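Type III effector HopA1 (Pseudomonas syringae pv. tomato str. DC3000, PDB 4RSX) is a type III secretion effector that this plant pathogen probably delivers into host cells to act on immune signalling, represented here by its C-terminal part. Local coordinates at residues T124-A129 against E174-M179; A131-I134 against A139-H142; A149-G152 against S157-L160; G164-A169 against Q196-G201; L209-G214 against N245-D250. All blocks are in the same frame, centred on the assembly; numbering follows the deposited sequence.

Interaction 1 of 5, residues T124-A129 against E174-M179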
loop_
_atom_site.group_PDB
_atom_site.type_symbol
_atom_site.label_atom_id
_atom_site.label_comp_id
_atom_site.label_asym_id
_atom_site.label_seq_id
_atom_site.Cartn_x
_atom_site.Cartn_y
_atom_site.Cartn_z
ATOM N N THR A 124 14.825 5.643 3.481
ATOM C CA THR A 124 15.627 4.878 4.425
ATOM C C THR A 124 15.177 5.138 5.861
ATOM O O THR A 124 14.970 4.202 6.640
ATOM C CB THR A 124 17.129 5.196 4.245
ATOM O OG1 THR A 124 17.553 4.733 2.956
ATOM C CG2 THR A 124 17.959 4.504 5.292
ATOM N N GLN A 125 15.028 6.409 6.208
ATOM C CA GLN A 125 14.516 6.784 7.521
ATOM C C GLN A 125 13.147 6.160 7.784
ATOM O O GLN A 125 12.900 5.640 8.876
ATOM C CB GLN A 125 14.413 8.310 7.648
ATOM C CG GLN A 125 15.714 9.013 7.973
ATOM C CD GLN A 125 15.492 10.392 8.584
ATOM O OE1 GLN A 125 16.033 11.390 8.109
ATOM N NE2 GLN A 125 14.706 10.445 9.654
ATOM N N LEU A 126 12.252 6.227 6.801
ATOM C CA LEU A 126 10.922 5.637 6.977
ATOM C C LEU A 126 11.042 4.141 7.235
ATOM O O LEU A 126 10.360 3.597 8.120
ATOM C CB LEU A 126 10.041 5.888 5.752
ATOM C CG LEU A 126 8.675 5.193 5.747
ATOM C CD1 LEU A 126 7.878 5.615 6.961
ATOM C CD2 LEU A 126 7.909 5.529 4.483
ATOM N N THR A 127 11.926 3.482 6.480
ATOM C CA THR A 127 12.056 2.029 6.577
ATOM C C THR A 127 12.498 1.634 7.988
ATOM O O THR A 127 11.982 0.674 8.568
ATOM C CB THR A 127 13.023 1.477 5.513
ATOM O OG1 THR A 127 12.462 1.716 4.217
ATOM C CG2 THR A 127 13.223 -0.024 5.684
ATOM N N ARG A 128 13.432 2.403 8.540
ATOM C CA ARG A 128 13.886 2.212 9.912
ATOM C C ARG A 128 12.734 2.352 10.897
ATOM O O ARG A 128 12.583 1.537 11.805
ATOM C CB ARG A 128 14.959 3.252 10.258
ATOM C CG ARG A 128 16.271 3.095 9.494
ATOM C CD ARG A 128 17.390 3.909 10.160
ATOM N NE ARG A 128 18.555 4.033 9.288
ATOM C CZ ARG A 128 19.686 3.345 9.442
ATOM N NH1 ARG A 128 19.812 2.486 10.452
ATOM N NH2 ARG A 128 20.694 3.523 8.590
ATOM N N ALA A 129 11.942 3.410 10.732
ATOM C CA ALA A 129 10.794 3.631 11.595
ATOM C C ALA A 129 9.775 2.496 11.460
ATOM O O ALA A 129 9.160 2.090 12.446
ATOM C CB ALA A 129 10.150 4.976 11.293
ATOM N N GLU A 174 -0.012 8.147 13.430
ATOM C CA GLU A 174 0.458 9.291 14.209
ATOM C C GLU A 174 1.737 8.899 14.960
ATOM O O GLU A 174 2.685 9.682 15.047
ATOM C CB GLU A 174 -0.650 9.861 15.127
ATOM C CG GLU A 174 -0.993 9.016 16.358
ATOM C CD GLU A 174 -2.381 9.320 16.979
ATOM O OE1 GLU A 174 -3.311 9.738 16.238
ATOM O OE2 GLU A 174 -2.538 9.114 18.213
ATOM N N LYS A 175 1.774 7.663 15.447
ATOM C CA LYS A 175 2.962 7.126 16.092
ATOM C C LYS A 175 4.161 7.103 15.133
ATOM O O LYS A 175 5.258 7.552 15.481
ATOM C CB LYS A 175 2.668 5.722 16.640
ATOM C CG LYS A 175 3.867 5.005 17.261
ATOM C CD LYS A 175 4.262 5.612 18.594
ATOM C CE LYS A 175 5.766 5.818 18.658
ATOM N NZ LYS A 175 6.111 7.068 19.405
ATOM N N LEU A 176 3.946 6.587 13.926
ATOM C CA LEU A 176 5.003 6.535 12.919
ATOM C C LEU A 176 5.568 7.933 12.650
ATOM O O LEU A 176 6.786 8.123 12.630
ATOM C CB LEU A 176 4.478 5.881 11.631
ATOM C CG LEU A 176 5.346 5.767 10.376
ATOM C CD1 LEU A 176 6.617 4.965 10.636
ATOM C CD2 LEU A 176 4.546 5.104 9.270
ATOM N N LYS A 177 4.689 8.916 12.482
ATOM C CA LYS A 177 5.125 10.275 12.200
ATOM C C LYS A 177 5.941 10.882 13.339
ATOM O O LYS A 177 6.987 11.483 13.093
ATOM C CB LYS A 177 3.931 11.180 11.850
ATOM C CG LYS A 177 3.505 11.109 10.382
ATOM C CD LYS A 177 2.479 12.189 10.012
ATOM C CE LYS A 177 2.318 12.250 8.503
ATOM N NZ LYS A 177 1.152 13.062 8.019
ATOM N N GLN A 178 5.476 10.728 14.578
ATOM C CA GLN A 178 6.169 11.349 15.709
ATOM C C GLN A 178 7.511 10.684 16.052
ATOM O O GLN A 178 8.407 11.338 16.586
ATOM C CB GLN A 178 5.258 11.471 16.942
ATOM C CG GLN A 178 4.600 10.177 17.396
ATOM C CD GLN A 178 3.775 10.348 18.669
ATOM O OE1 GLN A 178 4.312 10.703 19.722
ATOM N NE2 GLN A 178 2.463 10.091 18.577
ATOM N N MET A 179 7.659 9.406 15.705
ATOM C CA MET A 179 8.866 8.640 16.021
ATOM C C MET A 179 9.904 8.591 14.883
ATOM O O MET A 179 11.070 8.273 15.127
ATOM C CB MET A 179 8.486 7.201 16.365
ATOM C CG MET A 179 8.653 6.262 15.173
ATOM S SD MET A 179 7.587 4.821 15.197
ATOM C CE MET A 179 8.543 3.667 16.186
#
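Ala129 and Met179 meet without any flat side-chain group: no ring or side-chain amide lies on this contact, and the nearest polar atom is the carbonyl O of Ala129, 4.1 Å from Met179 CE, with Met179 SD close by. The rest is methyl against methyl. The Met179 chain bends at chi3 (-86°), which brings its S-methyl end round to that carbonyl, while its CG passes 4.4 Å from Ala129 CB. The tightest approach is Leu176 CD1 to Ala129 CB, 3.6 Å. The same methyl also meets Leu126 CD1 at 3.9 Å, so one leucine branch fills the angle between two residues a helical turn apart. Helices 123-136 and 166-180 belong to the helical layer of this alpha/beta fold; the axes of their short segments approach to 10.2 Å, at 123° between N-to-C directions. Both leucines touch Ile116 of strand 111-116, so the pair sits directly on the sheet. Leu126 and Leu176 cross at about a right angle; each has CG turned opposite the backbone N (174° for Leu126), which carries the branches into the gap between the helices. Ile182 and Val118 pack on Leu126 from nearby loops, and Thr132 and Leu133 continue the contact of Met179 along helix 123-136.

Interaction 2 of 5, residues A131-I134 against A139-H142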
loop_
_atom_site.group_PDB
_atom_site.type_symbol
_atom_site.label_atom_id
_atom_site.label_comp_id
_atom_site.label_asym_id
_atom_site.label_seq_id
_atom_site.Cartn_x
_atom_site.Cartn_y
_atom_site.Cartn_z
ATOM N N ALA A 131 10.404 -0.667 10.668
ATOM C CA ALA A 131 10.963 -1.831 11.359
ATOM C C ALA A 131 10.787 -1.729 12.884
ATOM O O ALA A 131 10.398 -2.701 13.551
ATOM C CB ALA A 131 12.431 -2.016 10.996
ATOM N N THR A 132 11.066 -0.554 13.435
ATOM C CA THR A 132 10.893 -0.349 14.868
ATOM C C THR A 132 9.420 -0.573 15.246
ATOM O O THR A 132 9.106 -1.316 16.184
ATOM C CB THR A 132 11.336 1.060 15.281
ATOM O OG1 THR A 132 12.693 1.260 14.873
ATOM C CG2 THR A 132 11.225 1.255 16.794
ATOM N N LEU A 133 8.525 0.053 14.493
ATOM C CA LEU A 133 7.097 -0.009 14.781
ATOM C C LEU A 133 6.609 -1.458 14.681
ATOM O O LEU A 133 5.860 -1.930 15.546
ATOM C CB LEU A 133 6.328 0.916 13.832
ATOM C CG LEU A 133 4.908 1.322 14.245
ATOM C CD1 LEU A 133 4.914 1.976 15.627
ATOM C CD2 LEU A 133 4.252 2.254 13.211
ATOM N N ILE A 134 7.053 -2.170 13.648
ATOM C CA ILE A 134 6.689 -3.578 13.510
ATOM C C ILE A 134 7.225 -4.404 14.678
ATOM O O ILE A 134 6.545 -5.311 15.170
ATOM C CB ILE A 134 7.166 -4.152 12.163
ATOM C CG1 ILE A 134 6.370 -3.495 11.023
ATOM C CG2 ILE A 134 7.020 -5.680 12.120
ATOM C CD1 ILE A 134 7.041 -3.575 9.669
ATOM N N ALA A 139 -0.061 -5.831 16.364
ATOM C CA ALA A 139 -1.174 -5.687 15.417
ATOM C C ALA A 139 -0.661 -5.659 13.971
ATOM O O ALA A 139 -1.386 -6.011 13.041
ATOM C CB ALA A 139 -2.025 -4.454 15.722
ATOM N N ILE A 140 0.591 -5.247 13.777
ATOM C CA ILE A 140 1.158 -5.219 12.429
ATOM C C ILE A 140 1.781 -6.576 12.081
ATOM O O ILE A 140 2.726 -7.020 12.734
ATOM C CB ILE A 140 2.221 -4.122 12.292
ATOM C CG1 ILE A 140 1.662 -2.781 12.772
ATOM C CG2 ILE A 140 2.664 -3.983 10.853
ATOM C CD1 ILE A 140 2.669 -1.653 12.682
ATOM N N THR A 141 1.264 -7.228 11.044
ATOM C CA THR A 141 1.794 -8.523 10.663
ATOM C C THR A 141 3.076 -8.400 9.848
ATOM O O THR A 141 3.960 -9.260 9.965
ATOM C CB THR A 141 0.778 -9.358 9.878
ATOM O OG1 THR A 141 0.462 -8.697 8.651
ATOM C CG2 THR A 141 -0.491 -9.554 10.691
ATOM N N HIS A 142 3.163 -7.361 9.012
ATOM C CA HIS A 142 4.373 -7.081 8.226
ATOM C C HIS A 142 4.285 -5.761 7.494
ATOM O O HIS A 142 3.226 -5.120 7.461
ATOM C CB HIS A 142 4.634 -8.166 7.184
ATOM C CG HIS A 142 3.552 -8.295 6.155
ATOM N ND1 HIS A 142 2.246 -8.609 6.480
ATOM C CD2 HIS A 142 3.586 -8.187 4.800
ATOM C CE1 HIS A 142 1.524 -8.682 5.374
ATOM N NE2 HIS A 142 2.310 -8.426 4.342
#
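Ile140 and Ile134 have the most surface buried here, and Leu133 adds a smaller share. The two isoleucines cross at about a right angle, with CG2 of Ile140 set 3.7 Å from CG1 of Ile134. Ile140 reaches the helix with both of its branches. Its CG2 branch, lying opposite the backbone N, goes to Ile134, whereas the longer branch is fully extended (chi2 179°) and ends with CD1 4.0 Å from Leu133 CG. The fork of Ile140 is thus spread over two consecutive residues of the helix, and Leu133 also meets it crosswise. Ile134 extends its own longer branch in the other direction along the strand: CG1 stands opposite the carbonyl carbon (chi1 -68°), and CD1 ends 4.1 Å from the backbone C of His142. The CB of His142 points away from the helix, and its imidazole takes no part in this apolar contact. Thr141 OG1 and His142 ND1 share a hydrogen bond of 2.8 Å. Thr141 CB lies in the plane of the imidazole at its edge, and Tyr161 stacks on the ring. A polar link closes the helix-to-strand turn as well, since Arg105 NH1 donates to the carbonyl oxygens of both Ile134 and Ile140. The contact lies where helix 123-136 gives way to strand 140-146. Leu160 of strand 158-162 touches both Leu133 and Ile134, Ile99 and Pro101 of strand 96-101 meet Ile134, and Leu172 of helix 166-180 covers Ile140.

Interaction 3 of 5, residues A149-G152 against S157-L160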
loop_
_atom_site.group_PDB
_atom_site.type_symbol
_atom_site.label_atom_id
_atom_site.label_comp_id
_atom_site.label_asym_id
_atom_site.label_seq_id
_atom_site.Cartn_x
_atom_site.Cartn_y
_atom_site.Cartn_z
ATOM N N ALA A 149 15.241 2.375 -6.296
ATOM C CA ALA A 149 15.190 3.024 -7.603
ATOM C C ALA A 149 13.765 3.466 -7.953
ATOM O O ALA A 149 13.579 4.370 -8.762
ATOM C CB ALA A 149 15.764 2.120 -8.685
ATOM N N CYS A 150 12.764 2.831 -7.340
ATOM C CA CYS A 150 11.361 3.102 -7.686
ATOM C C CYS A 150 10.585 3.807 -6.583
ATOM O O CYS A 150 9.425 4.165 -6.776
ATOM C CB CYS A 150 10.630 1.799 -8.038
ATOM S SG CYS A 150 11.283 0.930 -9.483
ATOM N N HIS A 151 11.205 3.992 -5.422
ATOM C CA HIS A 151 10.507 4.648 -4.324
ATOM C C HIS A 151 10.089 6.061 -4.724
ATOM O O HIS A 151 10.923 6.853 -5.172
ATOM C CB HIS A 151 11.379 4.697 -3.080
ATOM C CG HIS A 151 10.599 4.742 -1.804
ATOM N ND1 HIS A 151 10.689 3.757 -0.843
ATOM C CD2 HIS A 151 9.711 5.650 -1.334
ATOM C CE1 HIS A 151 9.895 4.062 0.170
ATOM N NE2 HIS A 151 9.284 5.202 -0.107
ATOM N N GLY A 152 8.795 6.366 -4.576
ATOM C CA GLY A 152 8.269 7.668 -4.953
ATOM C C GLY A 152 7.560 7.657 -6.297
ATOM O O GLY A 152 6.966 8.662 -6.700
ATOM N N SER A 157 4.681 2.541 -2.484
ATOM C CA SER A 157 6.107 2.559 -2.149
ATOM C C SER A 157 6.391 2.001 -0.753
ATOM O O SER A 157 7.445 1.383 -0.523
ATOM C CB SER A 157 6.684 3.983 -2.269
ATOM O OG SER A 157 6.753 4.386 -3.625
ATOM N N ALA A 158 5.463 2.237 0.180
ATOM C CA ALA A 158 5.585 1.695 1.539
ATOM C C ALA A 158 4.218 1.414 2.162
ATOM O O ALA A 158 3.346 2.292 2.192
ATOM C CB ALA A 158 6.392 2.638 2.422
ATOM N N VAL A 159 4.037 0.190 2.657
ATOM C CA VAL A 159 2.749 -0.232 3.201
ATOM C C VAL A 159 2.929 -1.048 4.500
ATOM O O VAL A 159 3.815 -1.917 4.587
ATOM C CB VAL A 159 1.917 -1.081 2.173
ATOM C CG1 VAL A 159 0.508 -1.345 2.715
ATOM C CG2 VAL A 159 1.821 -0.407 0.784
ATOM N N LEU A 160 2.101 -0.756 5.504
ATOM C CA LEU A 160 2.015 -1.588 6.707
ATOM C C LEU A 160 0.706 -2.386 6.677
ATOM O O LEU A 160 -0.365 -1.827 6.386
ATOM C CB LEU A 160 2.078 -0.725 7.969
ATOM C CG LEU A 160 3.417 -0.034 8.248
ATOM C CD1 LEU A 160 3.297 0.919 9.427
ATOM C CD2 LEU A 160 4.481 -1.064 8.528
#
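His151 lays one face of its imidazole over Ser157, whose CB stands 3.7 Å from the ring centroid and 20° off the normal, a CH-pi contact. From CB of His151 the side chain leaves with CG opposite the backbone N (chi1 -153°), and this swings the ring over the start of strand 158-162. CG is the first ring atom to come near, though CD2 and NE2 are closer: CD2 lies 3.6 Å from Ser157 CB, so the methylene sits toward that rim and not over the middle. At the far end of the ring, over the same face, CE1 comes within 3.7 Å of the backbone Ser157 O, and it reaches Ala158 CB obliquely at 4.4 Å. The hydroxyl of Ser157 meets the backbone instead: Gly152 N donates to Ser157 OG over 3.0 Å in a nearly straight bond (172°). One serine therefore holds the loop twice, by its methylene under the ring and by its oxygen at the next peptide. Met43, Ile146 and Ala123 also touch His151, and Gly152 is bonded through its backbone to Ser40. This is the closure of a long beta-hairpin connection, folded back where antiparallel neighbours 140-146 and 158-162 join.

Interaction 4 of 5, residues G164-A169 against Q196-G201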
loop_
_atom_site.group_PDB
_atom_site.type_symbol
_atom_site.label_atom_id
_atom_site.label_comp_id
_atom_site.label_asym_id
_atom_site.label_seq_id
_atom_site.Cartn_x
_atom_site.Cartn_y
_atom_site.Cartn_z
ATOM N N GLY A 164 -6.633 -4.917 12.303
ATOM C CA GLY A 164 -7.274 -3.841 13.035
ATOM C C GLY A 164 -8.032 -2.915 12.110
ATOM O O GLY A 164 -7.980 -3.088 10.887
ATOM N N ASP A 165 -8.722 -1.931 12.691
ATOM C CA ASP A 165 -9.600 -1.040 11.937
ATOM C C ASP A 165 -8.948 0.320 11.717
ATOM O O ASP A 165 -7.762 0.507 12.027
ATOM C CB ASP A 165 -10.907 -0.839 12.698
ATOM C CG ASP A 165 -10.674 -0.412 14.150
ATOM O OD1 ASP A 165 -9.626 0.205 14.454
ATOM O OD2 ASP A 165 -11.538 -0.697 15.002
ATOM N N VAL A 166 -9.736 1.278 11.236
ATOM C CA VAL A 166 -9.203 2.583 10.877
ATOM C C VAL A 166 -8.639 3.331 12.096
ATOM O O VAL A 166 -7.579 3.971 12.002
ATOM C CB VAL A 166 -10.232 3.422 10.071
ATOM C CG1 VAL A 166 -11.412 3.827 10.942
ATOM C CG2 VAL A 166 -9.566 4.640 9.445
ATOM N N ALA A 167 -9.310 3.206 13.242
ATOM C CA ALA A 167 -8.815 3.810 14.480
ATOM C C ALA A 167 -7.414 3.312 14.862
ATOM O O ALA A 167 -6.560 4.103 15.259
ATOM C CB ALA A 167 -9.789 3.577 15.621
ATOM N N LYS A 168 -7.193 2.006 14.759
ATOM C CA LYS A 168 -5.887 1.427 15.059
ATOM C C LYS A 168 -4.839 1.978 14.087
ATOM O O LYS A 168 -3.736 2.339 14.491
ATOM C CB LYS A 168 -5.960 -0.110 14.999
ATOM C CG LYS A 168 -4.658 -0.846 15.340
ATOM C CD LYS A 168 -4.178 -0.588 16.766
ATOM C CE LYS A 168 -2.759 -1.139 16.969
ATOM N NZ LYS A 168 -2.386 -1.286 18.410
ATOM N N ALA A 169 -5.204 2.066 12.807
ATOM C CA ALA A 169 -4.310 2.608 11.778
ATOM C C ALA A 169 -3.961 4.068 12.018
ATOM O O ALA A 169 -2.808 4.464 11.823
ATOM C CB ALA A 169 -4.927 2.451 10.399
ATOM N N GLN A 196 -8.726 6.164 1.958
ATOM C CA GLN A 196 -9.017 7.245 2.895
ATOM C C GLN A 196 -7.743 7.924 3.412
ATOM O O GLN A 196 -6.843 7.276 3.970
ATOM C CB GLN A 196 -9.864 6.737 4.081
ATOM C CG GLN A 196 -10.275 7.831 5.069
ATOM C CD GLN A 196 -11.098 7.282 6.241
ATOM O OE1 GLN A 196 -11.829 6.302 6.090
ATOM N NE2 GLN A 196 -10.969 7.909 7.416
ATOM N N SER A 197 -7.682 9.241 3.235
ATOM C CA SER A 197 -6.554 10.036 3.700
ATOM C C SER A 197 -6.635 10.275 5.207
ATOM O O SER A 197 -7.617 10.833 5.690
ATOM C CB SER A 197 -6.540 11.373 2.947
ATOM O OG SER A 197 -5.527 12.237 3.434
ATOM N N LEU A 198 -5.604 9.866 5.946
ATOM C CA LEU A 198 -5.574 10.069 7.398
ATOM C C LEU A 198 -4.818 11.344 7.788
ATOM O O LEU A 198 -5.132 11.980 8.800
ATOM C CB LEU A 198 -4.950 8.867 8.101
ATOM C CG LEU A 198 -5.624 7.520 7.849
ATOM C CD1 LEU A 198 -5.021 6.421 8.737
ATOM C CD2 LEU A 198 -7.142 7.609 8.059
ATOM N N SER A 199 -3.803 11.677 6.994
ATOM C CA SER A 199 -3.068 12.937 7.089
ATOM C C SER A 199 -2.111 12.903 5.925
ATOM O O SER A 199 -2.031 11.890 5.238
ATOM C CB SER A 199 -2.303 13.083 8.409
ATOM O OG SER A 199 -1.371 12.038 8.588
ATOM N N LYS A 200 -1.402 14.003 5.697
ATOM C CA LYS A 200 -0.454 14.091 4.587
ATOM C C LYS A 200 0.459 12.857 4.530
ATOM O O LYS A 200 1.111 12.512 5.520
ATOM C CB LYS A 200 0.385 15.365 4.725
ATOM C CG LYS A 200 1.266 15.699 3.519
ATOM C CD LYS A 200 2.187 16.875 3.870
ATOM C CE LYS A 200 2.181 17.952 2.787
ATOM N NZ LYS A 200 3.222 17.790 1.729
ATOM N N GLY A 201 0.466 12.180 3.385
ATOM C CA GLY A 201 1.326 11.027 3.195
ATOM C C GLY A 201 0.834 9.731 3.828
ATOM O O GLY A 201 1.517 8.699 3.732
#
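Just beside Val166, which packs against Gln196 and Leu198, the amide of Lys168 gives the shortest polar bond within these segments: Lys168 N donates to Asp165 OD1 over 3.0 Å at 163°, nearly in line with the carboxylate C-O bond. Asp165 is the N-cap of helix 166-180, and its backbone O also takes the Ala169 N-H, so side chain and main chain together secure the first turn. A carboxylate at this end would be expected to suit the helix dipole. The turn so fixed presents Val166 and Ala169 to the strand. Val166 CG2, opposite the backbone N, is the branch that does the touching. It lies 4.1 Å from Leu198 CD2, and Gln196 NE2 comes equally near. Leu198 divides its methyls between the two helix residues, since CD1 ends 4.3 Å from Ala169 CB. The segment 196-201 is an edge strand with its turn: strand 196-199 is outermost in the chain's antiparallel sheet and turns back through Lys200 and Gly201 into strand 202-207. Leu198 and Ser199 both face the first residue of that next strand, a classic beta bulge. Gln196 has an extended side chain (chi2 -179°) that crosses Val166 at about a right angle. Its amide nitrogen makes only van der Waals contact with the valine, while OE1 is hydrogen-bonded by Asn251 ND2. Tyr204 of strand 202-207 touches Val166, Ala169 and Leu198, placing the first turn of the helix over the last two strands.

Interaction 5 of 5, residues L209-G214 against N245-D250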
loop_
_atom_site.group_PDB
_atom_site.type_symbol
_atom_site.label_atom_id
_atom_site.label_comp_id
_atom_site.label_asym_id
_atom_site.label_seq_id
_atom_site.Cartn_x
_atom_site.Cartn_y
_atom_site.Cartn_z
ATOM N N LEU A 209 -11.674 -10.921 3.036
ATOM C CA LEU A 209 -11.772 -12.308 2.577
ATOM C C LEU A 209 -10.429 -12.861 2.170
ATOM O O LEU A 209 -10.345 -13.646 1.230
ATOM C CB LEU A 209 -12.729 -12.410 1.389
ATOM C CG LEU A 209 -14.183 -12.027 1.674
ATOM C CD1 LEU A 209 -14.993 -11.806 0.381
ATOM C CD2 LEU A 209 -14.815 -13.117 2.531
ATOM N N GLY A 210 -9.378 -12.439 2.866
ATOM C CA GLY A 210 -8.034 -12.873 2.527
ATOM C C GLY A 210 -7.533 -12.392 1.177
ATOM O O GLY A 210 -6.546 -12.921 0.668
ATOM N N ASP A 211 -8.187 -11.387 0.601
ATOM C CA ASP A 211 -7.810 -10.865 -0.718
ATOM C C ASP A 211 -6.315 -10.546 -0.833
ATOM O O ASP A 211 -5.697 -10.052 0.113
ATOM C CB ASP A 211 -8.624 -9.612 -1.035
ATOM C CG ASP A 211 -8.564 -9.215 -2.501
ATOM O OD1 ASP A 211 -7.654 -9.664 -3.244
ATOM O OD2 ASP A 211 -9.438 -8.421 -2.909
ATOM N N THR A 212 -5.744 -10.846 -1.998
ATOM C CA THR A 212 -4.347 -10.521 -2.292
ATOM C C THR A 212 -4.185 -9.968 -3.715
ATOM O O THR A 212 -3.069 -9.864 -4.228
ATOM C CB THR A 212 -3.400 -11.743 -2.089
ATOM O OG1 THR A 212 -3.973 -12.914 -2.700
ATOM C CG2 THR A 212 -3.151 -11.993 -0.596
ATOM N N ARG A 213 -5.304 -9.619 -4.345
ATOM C CA ARG A 213 -5.272 -8.928 -5.631
ATOM C C ARG A 213 -4.607 -7.543 -5.533
ATOM O O ARG A 213 -4.068 -7.039 -6.529
ATOM C CB ARG A 213 -6.694 -8.737 -6.160
ATOM C CG ARG A 213 -7.194 -9.787 -7.133
ATOM C CD ARG A 213 -8.655 -9.512 -7.404
ATOM N NE ARG A 213 -9.344 -9.352 -6.122
ATOM C CZ ARG A 213 -10.601 -8.933 -5.961
ATOM N NH1 ARG A 213 -11.360 -8.609 -7.012
ATOM N NH2 ARG A 213 -11.104 -8.839 -4.728
ATOM N N GLY A 214 -4.661 -6.922 -4.351
ATOM C CA GLY A 214 -4.193 -5.551 -4.194
ATOM C C GLY A 214 -5.314 -4.514 -4.300
ATOM O O GLY A 214 -6.307 -4.721 -4.999
ATOM N N ASN A 245 -19.913 -6.544 -3.245
ATOM C CA ASN A 245 -18.536 -7.047 -3.241
ATOM C C ASN A 245 -17.914 -7.012 -1.863
ATOM O O ASN A 245 -16.777 -7.429 -1.686
ATOM C CB ASN A 245 -17.662 -6.266 -4.217
ATOM C CG ASN A 245 -17.798 -6.769 -5.623
ATOM O OD1 ASN A 245 -17.305 -7.853 -5.940
ATOM N ND2 ASN A 245 -18.484 -6.000 -6.482
ATOM N N GLY A 246 -18.669 -6.514 -0.891
ATOM C CA GLY A 246 -18.261 -6.604 0.494
ATOM C C GLY A 246 -17.690 -5.322 1.067
ATOM O O GLY A 246 -17.205 -5.306 2.204
ATOM N N TYR A 247 -17.749 -4.242 0.296
ATOM C CA TYR A 247 -17.229 -2.967 0.777
ATOM C C TYR A 247 -18.341 -2.037 1.247
ATOM O O TYR A 247 -19.526 -2.290 1.015
ATOM C CB TYR A 247 -16.378 -2.301 -0.300
ATOM C CG TYR A 247 -15.244 -3.181 -0.775
ATOM C CD1 TYR A 247 -14.113 -3.361 0.001
ATOM C CD2 TYR A 247 -15.310 -3.832 -2.003
ATOM C CE1 TYR A 247 -13.075 -4.168 -0.430
ATOM C CE2 TYR A 247 -14.273 -4.638 -2.446
ATOM C CZ TYR A 247 -13.160 -4.810 -1.648
ATOM O OH TYR A 247 -12.120 -5.612 -2.070
ATOM N N ASP A 248 -17.947 -0.964 1.916
ATOM C CA ASP A 248 -18.897 0.008 2.436
ATOM C C ASP A 248 -19.317 0.938 1.285
ATOM O O ASP A 248 -18.473 1.566 0.644
ATOM C CB ASP A 248 -18.245 0.762 3.603
ATOM C CG ASP A 248 -19.174 1.776 4.260
ATOM O OD1 ASP A 248 -19.988 2.404 3.558
ATOM O OD2 ASP A 248 -19.080 1.957 5.490
ATOM N N PRO A 249 -20.624 1.004 0.996
ATOM C CA PRO A 249 -21.071 1.734 -0.203
ATOM C C PRO A 249 -20.884 3.247 -0.089
ATOM O O PRO A 249 -20.958 3.962 -1.112
ATOM C CB PRO A 249 -22.568 1.398 -0.291
ATOM C CG PRO A 249 -22.966 1.063 1.158
ATOM C CD PRO A 249 -21.741 0.361 1.717
ATOM N N ASP A 250 -20.652 3.733 1.131
ATOM C CA ASP A 250 -20.403 5.166 1.317
ATOM C C ASP A 250 -18.921 5.485 1.491
ATOM O O ASP A 250 -18.494 6.626 1.312
ATOM C CB ASP A 250 -21.237 5.716 2.480
ATOM C CG ASP A 250 -22.739 5.660 2.190
ATOM O OD1 ASP A 250 -23.143 5.824 1.010
ATOM O OD2 ASP A 250 -23.515 5.433 3.139
HETATM O O HOH W 1 -10.002 -6.533 -0.862
HETATM O O HOH W 2 -13.034 -7.616 -3.987
#
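An Asx turn at Asp211, in the loop between strand 202-207 and helix 215-228, faces Tyr247 of the loop after helix 234-245, and the two sides are joined through water. In the turn Asp211 OD1 accepts from Arg213 N, 2.6 Å away, nearly in line with the C-O bond. The same carboxylate forms a salt bridge with the arginine: Arg213 NH2 lies 2.5 Å from Asp211 OD2, short enough for the exact length to be doubtful, approaching from above the carboxylate plane (44° out of it), and a weak bond runs from NE to OD1. Asp211 OD2 and Tyr247 OH stand 4.0 Å apart, too far for a direct bond. One water fills the step, donating to Asp211 OD2 at 2.8 Å and lying 2.6 Å from Tyr247 OH, in the plane of the phenol ring at its edge. A second water, 2.9 Å from Tyr247 OH, leads toward Arg213 NH2, although the distance on that side is doubtfully short. Carboxylate and ring planes are turned 41° apart. Gly246 ends helix 234-245 in a Schellman motif. Helix 215-228 runs beside both loops: Ser218 touches Asp211, Arg213 and Tyr247, Arg219 makes a cation-pi contact with the tyrosine, and Glu221 forms a salt bridge with Arg213 NH1. Leu242 of helix 234-245 packs on Tyr247.

Interactions 1 to 4 form one connected body around the antiparallel sheet, while interaction 5 lies apart. Along the chain, interactions 2 and 3 are nested inside the loop closed by interaction 1, interaction 4 crosses interaction 1, and interaction 5 follows last. Helix 123-136 serves interactions 1 and 2, whose centres are about 11 Å apart; helix 166-180 serves 1 and 4, and Lys177 NZ bonds Ser199 OG and Lys200 O between them. Neighbouring strands 140-146 and 158-162 link interactions 2 and 3 through Leu160. The centre of interaction 5 is about 28 Å from that of interaction 1, on the opposite side of the chain's centre; it ties the loop after strand 202-207 to the loop after the last helix, 234-245.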